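Local coordinates for protein KLLA0B12012p (Kluyveromyces lactis, PDB 6Y3P) that interacts directly with the mRNA decapping enzyme Dcp2 and, through this C-terminal ATP-grasp domain of the tubulin-tyrosine ligase family, probably binds ATP, at residues A123-E126 against L130-E133; R82-S87 against S109-V114; I14-Y19 against V37-P42. All blocks are in the same frame, centred on the assembly; numbering follows the deposited sequence.

Contact 1 (A123-E126 against L130-E133); sequences ALDE and LRQE
Where helix 120-125 is followed by helix 128-136, the two backbones come closest at L124 and R131, whose CA atoms lie 5.3 Å apart. Three residues divide the segments, in keeping with so short a separation, and R131 CB comes to 3.3 Å from the carbonyl O of L124. R131 then runs back across L124 at about a right angle. Its CG stands anti to the backbone N (chi1 171°), and bends at chi2 and chi3 carry the guanidinium back to L124 and D125. R131 NH2 reaches L124 CB at 3.5 Å, with the CB at the edge of the guanidinium and near its plane. D125 approaches the same group differently. Its OD1 sits 3.3 Å above the guanidinium plane, over the centre, and the carboxylate and guanidinium planes are 67° apart. D125 OD1 is 3.5 Å from R131 NH2, yet no N-H points at it, which makes the salt bridge one of charges alone. D121 and E135 add weak, long ion pairs to R131. On the inner side, L124 CD2 meets L130 CD1 at 3.9 Å, and both leucines also touch I112, so the two short helices pack against strand 109-113, the edge of the five-stranded antiparallel sheet. The chemistry is therefore divided: the apolar leucine pair faces the sheet, while the outer side carries an ion pair in which one carboxylate oxygen sits over the guanidinium centre, probably held by charge attraction and not by a directed hydrogen bond.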
ATOM      1  N   ALA A 123      25.736 -15.787  -1.892  1.00 67.52           N
ATOM      2  CA  ALA A 123      24.518 -15.062  -2.233  1.00 65.83           C
ATOM      3  C   ALA A 123      24.121 -14.113  -1.090  1.00 69.66           C
ATOM      4  O   ALA A 123      23.625 -13.016  -1.360  1.00 69.17           O
ATOM      5  CB  ALA A 123      23.400 -16.035  -2.539  1.00 65.63           C
ATOM      6  N   LEU A 124      24.398 -14.513   0.174  1.00 66.03           N
ATOM      7  CA  LEU A 124      24.132 -13.707   1.368  1.00 65.23           C
ATOM      8  C   LEU A 124      25.088 -12.510   1.471  1.00 74.52           C
ATOM      9  O   LEU A 124      24.752 -11.498   2.091  1.00 74.84           O
ATOM     10  CB  LEU A 124      24.128 -14.559   2.656  1.00 64.07           C
ATOM     11  CG  LEU A 124      23.030 -15.657   2.775  1.00 66.10           C
ATOM     12  CD1 LEU A 124      23.139 -16.394   4.091  1.00 66.26           C
ATOM     13  CD2 LEU A 124      21.638 -15.093   2.656  1.00 61.76           C
ATOM     14  N   ASP A 125      26.254 -12.607   0.821  1.00 73.53           N
ATOM     15  CA  ASP A 125      27.225 -11.515   0.767  1.00 74.82           C
ATOM     16  C   ASP A 125      26.814 -10.507  -0.305  1.00 79.57           C
ATOM     17  O   ASP A 125      26.802  -9.321  -0.022  1.00 78.94           O
ATOM     18  CB  ASP A 125      28.645 -12.057   0.579  1.00 78.09           C
ATOM     19  CG  ASP A 125      29.046 -13.034   1.676  1.00 84.22           C
ATOM     20  OD1 ASP A 125      28.522 -12.911   2.807  1.00 83.45           O
ATOM     21  OD2 ASP A 125      29.843 -13.949   1.391  1.00 88.58           O
ATOM     22  N   GLU A 126      26.341 -10.985  -1.470  1.00 77.51           N
ATOM     23  CA  GLU A 126      25.825 -10.181  -2.592  1.00 78.18           C
ATOM     24  C   GLU A 126      24.541  -9.352  -2.209  1.00 80.84           C
ATOM     25  O   GLU A 126      24.045  -8.560  -3.013  1.00 80.26           O
ATOM     26  CB  GLU A 126      25.563 -11.107  -3.806  1.00 80.51           C
ATOM     27  CG  GLU A 126      25.657 -10.441  -5.171  1.00 93.05           C
ATOM     28  CD  GLU A 126      24.887 -11.150  -6.270  1.00118.98           C
ATOM     29  OE1 GLU A 126      23.656 -11.335  -6.120  1.00119.22           O
ATOM     30  OE2 GLU A 126      25.510 -11.489  -7.302  1.00112.78           O
ATOM     31  N   LEU A 130      20.560  -8.227   4.064  1.00 63.88           N
ATOM     32  CA  LEU A 130      19.861  -9.474   4.389  1.00 62.52           C
ATOM     33  C   LEU A 130      20.685 -10.312   5.358  1.00 63.38           C
ATOM     34  O   LEU A 130      20.141 -10.772   6.358  1.00 60.97           O
ATOM     35  CB  LEU A 130      19.645 -10.267   3.076  1.00 62.84           C
ATOM     36  CG  LEU A 130      18.493 -11.275   2.901  1.00 65.48           C
ATOM     37  CD1 LEU A 130      18.921 -12.414   2.013  1.00 66.63           C
ATOM     38  CD2 LEU A 130      17.903 -11.762   4.188  1.00 63.54           C
ATOM     39  N   ARG A 131      21.993 -10.518   5.056  1.00 60.89           N
ATOM     40  CA  ARG A 131      22.915 -11.309   5.892  1.00 60.97           C
ATOM     41  C   ARG A 131      22.872 -10.832   7.343  1.00 61.89           C
ATOM     42  O   ARG A 131      22.696 -11.644   8.256  1.00 60.06           O
ATOM     43  CB  ARG A 131      24.351 -11.228   5.338  1.00 63.33           C
ATOM     44  CG  ARG A 131      25.460 -11.819   6.234  1.00 77.56           C
ATOM     45  CD  ARG A 131      25.632 -13.309   6.045  1.00 90.60           C
ATOM     46  NE  ARG A 131      27.026 -13.723   6.182  1.00 96.07           N
ATOM     47  CZ  ARG A 131      27.579 -14.719   5.494  1.00108.40           C
ATOM     48  NH1 ARG A 131      28.857 -15.030   5.677  1.00102.39           N
ATOM     49  NH2 ARG A 131      26.863 -15.405   4.612  1.00 83.18           N
ATOM     50  N   GLN A 132      23.005  -9.504   7.527  1.00 57.96           N
ATOM     51  CA  GLN A 132      23.033  -8.826   8.814  1.00 57.76           C
ATOM     52  C   GLN A 132      21.744  -8.998   9.577  1.00 60.36           C
ATOM     53  O   GLN A 132      21.773  -9.204  10.786  1.00 62.27           O
ATOM     54  CB  GLN A 132      23.375  -7.346   8.630  1.00 59.44           C
ATOM     55  CG  GLN A 132      24.284  -6.841   9.739  1.00 67.36           C
ATOM     56  CD  GLN A 132      24.910  -5.519   9.428  1.00 76.19           C
ATOM     57  OE1 GLN A 132      24.318  -4.651   8.765  1.00 66.84           O
ATOM     58  NE2 GLN A 132      26.082  -5.300  10.007  1.00 67.11           N
ATOM     59  N   GLU A 133      20.626  -8.967   8.865  1.00 54.13           N
ATOM     60  CA  GLU A 133      19.303  -9.170   9.428  1.00 52.73           C
ATOM     61  C   GLU A 133      19.150 -10.596   9.982  1.00 57.08           C
ATOM     62  O   GLU A 133      18.724 -10.769  11.122  1.00 55.05           O
ATOM     63  CB  GLU A 133      18.240  -8.890   8.353  1.00 52.84           C
ATOM     64  CG  GLU A 133      18.015  -7.414   8.083  1.00 61.73           C
ATOM     65  CD  GLU A 133      17.370  -6.631   9.212  1.00 85.80           C
ATOM     66  OE1 GLU A 133      16.546  -7.214   9.955  1.00 66.70           O
ATOM     67  OE2 GLU A 133      17.699  -5.432   9.358  1.00 91.57           O
TER

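Contact 2 (R82-S87 against S109-V114); sequences RKHYLS and SFNIDV
K83 lays the end of its aliphatic chain against S109, its CE 3.2 Å from S109 OG and 3.9 Å from S109 CB. The chain starts with CG anti to the backbone N and bends at chi2 and chi4, which takes it past the serine and leaves K83 NZ 4.0 Å from S109 OG. The ammonium group finds its partners beyond the two segments: it is hydrogen-bonded to the carbonyl oxygens of L107 and L344 and to Q198 OE1, three acceptors consistent with its position. With an alanine here, the three oxygens would probably lose their shared donor and a gap would open beside S109. One turn further along the helix, S87 OG donates a hydrogen bond to S109 O. It is long, at 3.3 Å, and reaches the oxygen at a C=O...donor angle of 123°, tilted somewhat from the carbonyl plane. The two serine hydroxyls approach each other as well, with S87 OG 3.5 Å from S109 OG. Further along the strand the contact thins: H84 CD2 comes within 3.8 Å of N111 OD1, the imidazole and amide planes turned 69° apart, and no hydrogen bond joins them. The axes explain this fading, since helix 83-87 and strand 109-113 pass 8.2 Å apart at an angle of 115°, so the strand leaves the helix after its first residues. F110 and I112 take the opposite face of the strand and pack on L130. The arrangement is a helix set against the start of an edge strand: 109-113 is outermost in the five-stranded antiparallel sheet of this ATP-grasp domain, pairing with strand 194-200.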
ATOM      1  N   ARG A  82       6.762   0.272  -5.596  1.00 59.56           N
ATOM      2  CA  ARG A  82       7.533  -0.938  -5.885  1.00 60.93           C
ATOM      3  C   ARG A  82       8.125  -1.445  -4.582  1.00 64.54           C
ATOM      4  O   ARG A  82       8.946  -0.757  -3.982  1.00 62.68           O
ATOM      5  CB  ARG A  82       8.618  -0.692  -6.951  1.00 63.99           C
ATOM      6  CG  ARG A  82       8.066  -0.424  -8.354  1.00 76.20           C
ATOM      7  CD  ARG A  82       7.837  -1.693  -9.166  1.00 90.97           C
ATOM      8  NE  ARG A  82       9.077  -2.438  -9.415  1.00103.91           N
ATOM      9  CZ  ARG A  82       9.928  -2.188 -10.410  1.00122.41           C
ATOM     10  NH1 ARG A  82       9.693  -1.196 -11.263  1.00107.96           N
ATOM     11  NH2 ARG A  82      11.021  -2.924 -10.554  1.00112.19           N
ATOM     12  N   LYS A  83       7.689  -2.641  -4.136  1.00 62.59           N
ATOM     13  CA  LYS A  83       8.102  -3.261  -2.866  1.00 62.71           C
ATOM     14  C   LYS A  83       9.632  -3.455  -2.744  1.00 68.51           C
ATOM     15  O   LYS A  83      10.137  -3.390  -1.625  1.00 69.33           O
ATOM     16  CB  LYS A  83       7.309  -4.570  -2.588  1.00 64.67           C
ATOM     17  CG  LYS A  83       7.483  -5.229  -1.191  1.00 71.36           C
ATOM     18  CD  LYS A  83       7.587  -4.263   0.018  1.00 75.03           C
ATOM     19  CE  LYS A  83       8.239  -4.864   1.254  1.00 70.21           C
ATOM     20  NZ  LYS A  83       7.312  -5.757   2.021  1.00 63.25           N
ATOM     21  N   HIS A  84      10.381  -3.606  -3.857  1.00 65.52           N
ATOM     22  CA  HIS A  84      11.837  -3.715  -3.737  1.00 65.88           C
ATOM     23  C   HIS A  84      12.398  -2.332  -3.367  1.00 70.69           C
ATOM     24  O   HIS A  84      13.148  -2.193  -2.393  1.00 72.90           O
ATOM     25  CB  HIS A  84      12.484  -4.285  -5.019  1.00 67.84           C
ATOM     26  CG  HIS A  84      13.987  -4.194  -5.050  1.00 72.71           C
ATOM     27  ND1 HIS A  84      14.635  -3.094  -5.598  1.00 75.42           N
ATOM     28  CD2 HIS A  84      14.922  -5.069  -4.605  1.00 75.08           C
ATOM     29  CE1 HIS A  84      15.933  -3.328  -5.458  1.00 75.56           C
ATOM     30  NE2 HIS A  84      16.158  -4.505  -4.877  1.00 75.87           N
ATOM     31  N   TYR A  85      11.944  -1.309  -4.085  1.00 64.72           N
ATOM     32  CA  TYR A  85      12.374   0.068  -3.914  1.00 63.89           C
ATOM     33  C   TYR A  85      11.873   0.692  -2.604  1.00 64.24           C
ATOM     34  O   TYR A  85      12.621   1.454  -1.989  1.00 64.13           O
ATOM     35  CB  TYR A  85      12.007   0.875  -5.165  1.00 65.66           C
ATOM     36  CG  TYR A  85      12.859   0.427  -6.332  1.00 70.68           C
ATOM     37  CD1 TYR A  85      14.119   0.979  -6.551  1.00 74.03           C
ATOM     38  CD2 TYR A  85      12.476  -0.655  -7.128  1.00 72.18           C
ATOM     39  CE1 TYR A  85      14.950   0.515  -7.570  1.00 76.17           C
ATOM     40  CE2 TYR A  85      13.305  -1.139  -8.143  1.00 74.50           C
ATOM     41  CZ  TYR A  85      14.534  -0.534  -8.377  1.00 84.19           C
ATOM     42  OH  TYR A  85      15.349  -0.951  -9.410  1.00 86.13           O
ATOM     43  N   LEU A  86      10.663   0.297  -2.136  1.00 57.45           N
ATOM     44  CA  LEU A  86      10.050   0.720  -0.873  1.00 55.82           C
ATOM     45  C   LEU A  86      11.015   0.387   0.254  1.00 60.66           C
ATOM     46  O   LEU A  86      11.336   1.269   1.052  1.00 59.83           O
ATOM     47  CB  LEU A  86       8.686   0.008  -0.637  1.00 54.29           C
ATOM     48  CG  LEU A  86       7.897   0.397   0.619  1.00 56.51           C
ATOM     49  CD1 LEU A  86       7.374   1.835   0.525  1.00 55.94           C
ATOM     50  CD2 LEU A  86       6.727  -0.549   0.845  1.00 57.56           C
ATOM     51  N   SER A  87      11.511  -0.881   0.269  1.00 58.84           N
ATOM     52  CA  SER A  87      12.477  -1.399   1.230  1.00 59.50           C
ATOM     53  C   SER A  87      13.682  -0.491   1.276  1.00 66.46           C
ATOM     54  O   SER A  87      14.009  -0.004   2.355  1.00 68.05           O
ATOM     55  CB  SER A  87      12.877  -2.833   0.889  1.00 62.93           C
ATOM     56  OG  SER A  87      12.246  -3.772   1.750  1.00 69.22           O
ATOM     57  N   SER A 109      11.850  -6.880   2.859  1.00 58.38           N
ATOM     58  CA  SER A 109      11.970  -7.896   1.821  1.00 58.93           C
ATOM     59  C   SER A 109      13.311  -7.687   1.141  1.00 62.82           C
ATOM     60  O   SER A 109      13.861  -6.576   1.150  1.00 62.23           O
ATOM     61  CB  SER A 109      10.830  -7.812   0.814  1.00 64.23           C
ATOM     62  OG  SER A 109      10.781  -6.527   0.219  1.00 80.45           O
ATOM     63  N   PHE A 110      13.877  -8.775   0.629  1.00 59.39           N
ATOM     64  CA  PHE A 110      15.161  -8.765  -0.054  1.00 59.28           C
ATOM     65  C   PHE A 110      15.065  -9.693  -1.228  1.00 62.23           C
ATOM     66  O   PHE A 110      14.213 -10.571  -1.243  1.00 58.87           O
ATOM     67  CB  PHE A 110      16.292  -9.227   0.874  1.00 61.50           C
ATOM     68  CG  PHE A 110      16.402  -8.465   2.169  1.00 62.51           C
ATOM     69  CD1 PHE A 110      15.735  -8.900   3.309  1.00 63.88           C
ATOM     70  CD2 PHE A 110      17.182  -7.317   2.256  1.00 65.06           C
ATOM     71  CE1 PHE A 110      15.835  -8.191   4.511  1.00 64.70           C
ATOM     72  CE2 PHE A 110      17.287  -6.614   3.462  1.00 67.27           C
ATOM     73  CZ  PHE A 110      16.615  -7.057   4.581  1.00 64.22           C
ATOM     74  N   ASN A 111      15.922  -9.474  -2.228  1.00 61.84           N
ATOM     75  CA  ASN A 111      15.996 -10.299  -3.425  1.00 61.88           C
ATOM     76  C   ASN A 111      17.306 -11.063  -3.408  1.00 65.36           C
ATOM     77  O   ASN A 111      18.371 -10.483  -3.189  1.00 64.89           O
ATOM     78  CB  ASN A 111      15.824  -9.455  -4.684  1.00 61.94           C
ATOM     79  CG  ASN A 111      14.389  -9.411  -5.136  1.00 89.96           C
ATOM     80  OD1 ASN A 111      13.577  -8.620  -4.643  1.00 82.21           O
ATOM     81  ND2 ASN A 111      14.031 -10.317  -6.032  1.00 87.56           N
ATOM     82  N   ILE A 112      17.210 -12.381  -3.533  1.00 62.82           N
ATOM     83  CA  ILE A 112      18.380 -13.249  -3.525  1.00 64.38           C
ATOM     84  C   ILE A 112      18.415 -14.111  -4.794  1.00 71.00           C
ATOM     85  O   ILE A 112      17.368 -14.459  -5.341  1.00 70.73           O
ATOM     86  CB  ILE A 112      18.499 -14.056  -2.194  1.00 67.06           C
ATOM     87  CG1 ILE A 112      19.900 -14.657  -2.020  1.00 69.42           C
ATOM     88  CG2 ILE A 112      17.400 -15.112  -2.004  1.00 65.54           C
ATOM     89  CD1 ILE A 112      20.563 -14.257  -0.777  1.00 80.33           C
ATOM     90  N   ASP A 113      19.620 -14.383  -5.286  1.00 69.95           N
ATOM     91  CA  ASP A 113      19.860 -15.235  -6.447  1.00 70.97           C
ATOM     92  C   ASP A 113      20.772 -16.351  -5.986  1.00 74.19           C
ATOM     93  O   ASP A 113      21.919 -16.098  -5.604  1.00 75.04           O
ATOM     94  CB  ASP A 113      20.488 -14.448  -7.616  1.00 74.26           C
ATOM     95  CG  ASP A 113      19.625 -13.355  -8.239  1.00 87.66           C
ATOM     96  OD1 ASP A 113      18.373 -13.486  -8.211  1.00 86.58           O
ATOM     97  OD2 ASP A 113      20.201 -12.390  -8.796  1.00 95.32           O
ATOM     98  N   VAL A 114      20.232 -17.565  -5.922  1.00 69.42           N
ATOM     99  CA  VAL A 114      20.987 -18.737  -5.487  1.00 70.30           C
ATOM    100  C   VAL A 114      20.962 -19.743  -6.625  1.00 75.92           C
ATOM    101  O   VAL A 114      19.888 -20.145  -7.069  1.00 76.00           O
ATOM    102  CB  VAL A 114      20.484 -19.361  -4.146  1.00 73.41           C
ATOM    103  CG1 VAL A 114      21.405 -20.494  -3.680  1.00 74.23           C
ATOM    104  CG2 VAL A 114      20.340 -18.306  -3.046  1.00 71.94           C
TER

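Contact 3 (I14-Y19 against V37-P42); sequences IPETEY and VSRSLP. With SO4 (sulfate ion), chain E.
A type I beta turn, P15 to E18, and the end of the short edge strand 37-38 meet at the protein surface, beyond the C-terminal ends of neighbouring strands of the parallel four-stranded sheet. The turn follows strand 8-12, the neighbour of 37-38 in that sheet, and is closed by the bond from E18 N to P15 O at 2.9 Å. Between the two segments the contact comes down to one pair, E16 and R39. E16 reaches out with its chain extended beyond CG, crossing R39 at about a right angle, and E16 OE2 makes a salt bridge of 3.4 Å to R39 NH1. E16 OE1 stays close as well, 3.6 Å from R39 NH1, and the carboxylate plane is 46° from that of the guanidinium. Y21 of helix 21-31 touches the side chains of both residues. The other part of R39 is turned to a sulfate ion, probably from the crystallisation liquor. A bend at chi3 brings NE round toward the anion, which lies at the edge of the guanidinium. The arginine thus stands between two negative groups, NH1 serving the glutamate and NE the sulfate, so its positive charge is probably shared between the two anions. S38 OG lies 2.9 Å from sulfate O2. Two donors of R39 converge on sulfate O1: NE at 3.2 Å, with an N-H...O angle of 145°, and the backbone N at 2.8 Å, with an angle of 134°.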
ATOM      1  N   ILE A  14     -12.969   7.455 -16.968  1.00 64.78           N
ATOM      2  CA  ILE A  14     -13.178   6.144 -16.401  1.00 64.41           C
ATOM      3  C   ILE A  14     -14.452   5.517 -16.961  1.00 69.76           C
ATOM      4  O   ILE A  14     -15.478   6.202 -17.066  1.00 69.55           O
ATOM      5  CB  ILE A  14     -13.109   6.237 -14.859  1.00 66.72           C
ATOM      6  CG1 ILE A  14     -11.733   5.766 -14.406  1.00 67.08           C
ATOM      7  CG2 ILE A  14     -14.239   5.496 -14.122  1.00 67.27           C
ATOM      8  CD1 ILE A  14     -11.193   6.497 -13.316  1.00 80.36           C
ATOM      9  N   PRO A  15     -14.383   4.228 -17.384  1.00 66.78           N
ATOM     10  CA  PRO A  15     -15.585   3.557 -17.889  1.00 67.23           C
ATOM     11  C   PRO A  15     -16.721   3.624 -16.880  1.00 71.08           C
ATOM     12  O   PRO A  15     -16.506   3.450 -15.674  1.00 69.73           O
ATOM     13  CB  PRO A  15     -15.112   2.116 -18.100  1.00 68.75           C
ATOM     14  CG  PRO A  15     -13.643   2.240 -18.314  1.00 72.33           C
ATOM     15  CD  PRO A  15     -13.232   3.303 -17.362  1.00 67.23           C
ATOM     16  N   GLU A  16     -17.919   3.931 -17.383  1.00 69.32           N
ATOM     17  CA  GLU A  16     -19.176   4.044 -16.639  1.00 69.36           C
ATOM     18  C   GLU A  16     -19.537   2.735 -15.927  1.00 72.10           C
ATOM     19  O   GLU A  16     -20.381   2.741 -15.034  1.00 71.29           O
ATOM     20  CB  GLU A  16     -20.300   4.515 -17.576  1.00 72.49           C
ATOM     21  CG  GLU A  16     -20.040   5.892 -18.164  1.00 87.21           C
ATOM     22  CD  GLU A  16     -21.094   6.422 -19.118  1.00116.38           C
ATOM     23  OE1 GLU A  16     -22.230   6.695 -18.662  1.00118.56           O
ATOM     24  OE2 GLU A  16     -20.769   6.611 -20.311  1.00106.44           O
ATOM     25  N   THR A  17     -18.852   1.628 -16.288  1.00 68.31           N
ATOM     26  CA  THR A  17     -19.011   0.327 -15.652  1.00 68.45           C
ATOM     27  C   THR A  17     -18.228   0.242 -14.349  1.00 72.09           C
ATOM     28  O   THR A  17     -18.530  -0.635 -13.535  1.00 72.33           O
ATOM     29  CB  THR A  17     -18.619  -0.831 -16.580  1.00 78.75           C
ATOM     30  OG1 THR A  17     -17.455  -0.502 -17.341  1.00 80.38           O
ATOM     31  CG2 THR A  17     -19.760  -1.262 -17.475  1.00 79.63           C
ATOM     32  N   GLU A  18     -17.207   1.117 -14.157  1.00 67.06           N
ATOM     33  CA  GLU A  18     -16.387   1.117 -12.940  1.00 65.38           C
ATOM     34  C   GLU A  18     -17.156   1.560 -11.695  1.00 68.36           C
ATOM     35  O   GLU A  18     -17.951   2.511 -11.733  1.00 69.02           O
ATOM     36  CB  GLU A  18     -15.089   1.923 -13.107  1.00 66.07           C
ATOM     37  CG  GLU A  18     -13.904   1.092 -13.576  1.00 74.73           C
ATOM     38  CD  GLU A  18     -12.617   1.856 -13.855  1.00 97.34           C
ATOM     39  OE1 GLU A  18     -12.237   2.739 -13.045  1.00 68.04           O
ATOM     40  OE2 GLU A  18     -11.956   1.524 -14.865  1.00 94.55           O
ATOM     41  N   TYR A  19     -16.904   0.843 -10.593  1.00 62.70           N
ATOM     42  CA  TYR A  19     -17.494   1.021  -9.262  1.00 61.26           C
ATOM     43  C   TYR A  19     -17.499   2.480  -8.756  1.00 61.95           C
ATOM     44  O   TYR A  19     -18.500   2.928  -8.185  1.00 60.93           O
ATOM     45  CB  TYR A  19     -16.756   0.091  -8.259  1.00 61.55           C
ATOM     46  CG  TYR A  19     -17.399   0.003  -6.892  1.00 62.97           C
ATOM     47  CD1 TYR A  19     -18.542  -0.766  -6.686  1.00 64.85           C
ATOM     48  CD2 TYR A  19     -16.857   0.678  -5.799  1.00 62.85           C
ATOM     49  CE1 TYR A  19     -19.150  -0.833  -5.435  1.00 65.41           C
ATOM     50  CE2 TYR A  19     -17.456   0.616  -4.541  1.00 63.58           C
ATOM     51  CZ  TYR A  19     -18.597  -0.151  -4.362  1.00 72.46           C
ATOM     52  OH  TYR A  19     -19.189  -0.225  -3.127  1.00 74.33           O
ATOM     53  N   VAL A  37     -18.606  18.509 -16.166  1.00 60.24           N
ATOM     54  CA  VAL A  37     -17.983  17.176 -16.245  1.00 58.60           C
ATOM     55  C   VAL A  37     -18.047  16.656 -17.702  1.00 65.18           C
ATOM     56  O   VAL A  37     -19.115  16.645 -18.320  1.00 66.70           O
ATOM     57  CB  VAL A  37     -18.574  16.174 -15.222  1.00 59.72           C
ATOM     58  CG1 VAL A  37     -17.928  14.796 -15.345  1.00 58.49           C
ATOM     59  CG2 VAL A  37     -18.435  16.699 -13.801  1.00 58.37           C
ATOM     60  N   SER A  38     -16.891  16.282 -18.252  1.00 61.85           N
ATOM     61  CA  SER A  38     -16.735  15.751 -19.606  1.00 62.88           C
ATOM     62  C   SER A  38     -16.136  14.347 -19.500  1.00 67.27           C
ATOM     63  O   SER A  38     -15.390  14.079 -18.563  1.00 65.94           O
ATOM     64  CB  SER A  38     -15.808  16.642 -20.417  1.00 66.43           C
ATOM     65  OG  SER A  38     -15.651  16.129 -21.729  1.00 77.41           O
ATOM     66  N   ARG A  39     -16.480  13.449 -20.431  1.00 64.59           N
ATOM     67  CA  ARG A  39     -15.984  12.069 -20.443  1.00 63.37           C
ATOM     68  C   ARG A  39     -14.888  11.890 -21.503  1.00 66.76           C
ATOM     69  O   ARG A  39     -14.423  10.776 -21.756  1.00 66.46           O
ATOM     70  CB  ARG A  39     -17.149  11.089 -20.653  1.00 64.05           C
ATOM     71  CG  ARG A  39     -18.067  10.966 -19.427  1.00 78.22           C
ATOM     72  CD  ARG A  39     -19.392  10.272 -19.722  1.00 87.94           C
ATOM     73  NE  ARG A  39     -20.149  10.963 -20.772  1.00 99.53           N
ATOM     74  CZ  ARG A  39     -21.415  10.704 -21.095  1.00108.97           C
ATOM     75  NH1 ARG A  39     -22.101   9.775 -20.434  1.00 86.13           N
ATOM     76  NH2 ARG A  39     -22.009  11.384 -22.069  1.00 91.59           N
ATOM     77  N   SER A  40     -14.465  13.004 -22.100  1.00 63.31           N
ATOM     78  CA  SER A  40     -13.452  13.030 -23.148  1.00 64.32           C
ATOM     79  C   SER A  40     -12.499  14.221 -22.993  1.00 66.66           C
ATOM     80  O   SER A  40     -12.917  15.382 -22.884  1.00 67.55           O
ATOM     81  CB  SER A  40     -14.109  13.035 -24.533  1.00 70.50           C
ATOM     82  OG  SER A  40     -13.163  13.126 -25.589  1.00 83.65           O
ATOM     83  N   LEU A  41     -11.215  13.916 -23.028  1.00 60.57           N
ATOM     84  CA  LEU A  41     -10.141  14.877 -22.934  1.00 59.94           C
ATOM     85  C   LEU A  41     -10.110  15.722 -24.221  1.00 63.90           C
ATOM     86  O   LEU A  41     -10.063  15.164 -25.323  1.00 63.65           O
ATOM     87  CB  LEU A  41      -8.843  14.094 -22.764  1.00 59.65           C
ATOM     88  CG  LEU A  41      -7.680  14.792 -22.109  1.00 64.42           C
ATOM     89  CD1 LEU A  41      -7.980  15.129 -20.632  1.00 62.66           C
ATOM     90  CD2 LEU A  41      -6.421  13.928 -22.238  1.00 67.61           C
ATOM     91  N   PRO A  42     -10.195  17.068 -24.118  1.00 59.95           N
ATOM     92  CA  PRO A  42     -10.189  17.891 -25.346  1.00 59.91           C
ATOM     93  C   PRO A  42      -8.849  17.836 -26.086  1.00 65.37           C
ATOM     94  O   PRO A  42      -7.863  17.320 -25.536  1.00 64.20           O
ATOM     95  CB  PRO A  42     -10.520  19.298 -24.836  1.00 61.43           C
ATOM     96  CG  PRO A  42     -10.130  19.299 -23.419  1.00 65.18           C
ATOM     97  CD  PRO A  42     -10.297  17.905 -22.901  1.00 60.19           C
TER
HETATM   98  S   SO4 E 804     -19.116  14.188 -22.727  1.00109.06           S
HETATM   99  O1  SO4 E 804     -19.098  13.909 -21.295  1.00110.27           O
HETATM  100  O2  SO4 E 804     -17.952  14.999 -23.100  1.00108.92           O
HETATM  101  O3  SO4 E 804     -19.051  12.929 -23.493  1.00108.29           O
HETATM  102  O4  SO4 E 804     -20.366  14.917 -22.998  1.00108.98           O

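In the fold
Contacts 1 and 2 share one structural unit and touch, L130 CG lying 3.6 Å from F110 CG. Strand 109-113 passes between them, offering its serine and asparagine to helix 83-95 and its phenylalanine and isoleucine to the helical pair of contact 1. Both are partly buried, but contact 1 joins leucine packing to an outward ion pair, whereas contact 2 rests on hydroxyl and carbonyl groups and a lysine whose ammonium bonds to acceptors outside the two segments. Contact 3 belongs to a different sheet, the parallel one, its centre about 49 Å from that of contact 1 and about 37 Å from that of contact 2. Wholly at the surface, it has charges and a bound anion but no apolar pair.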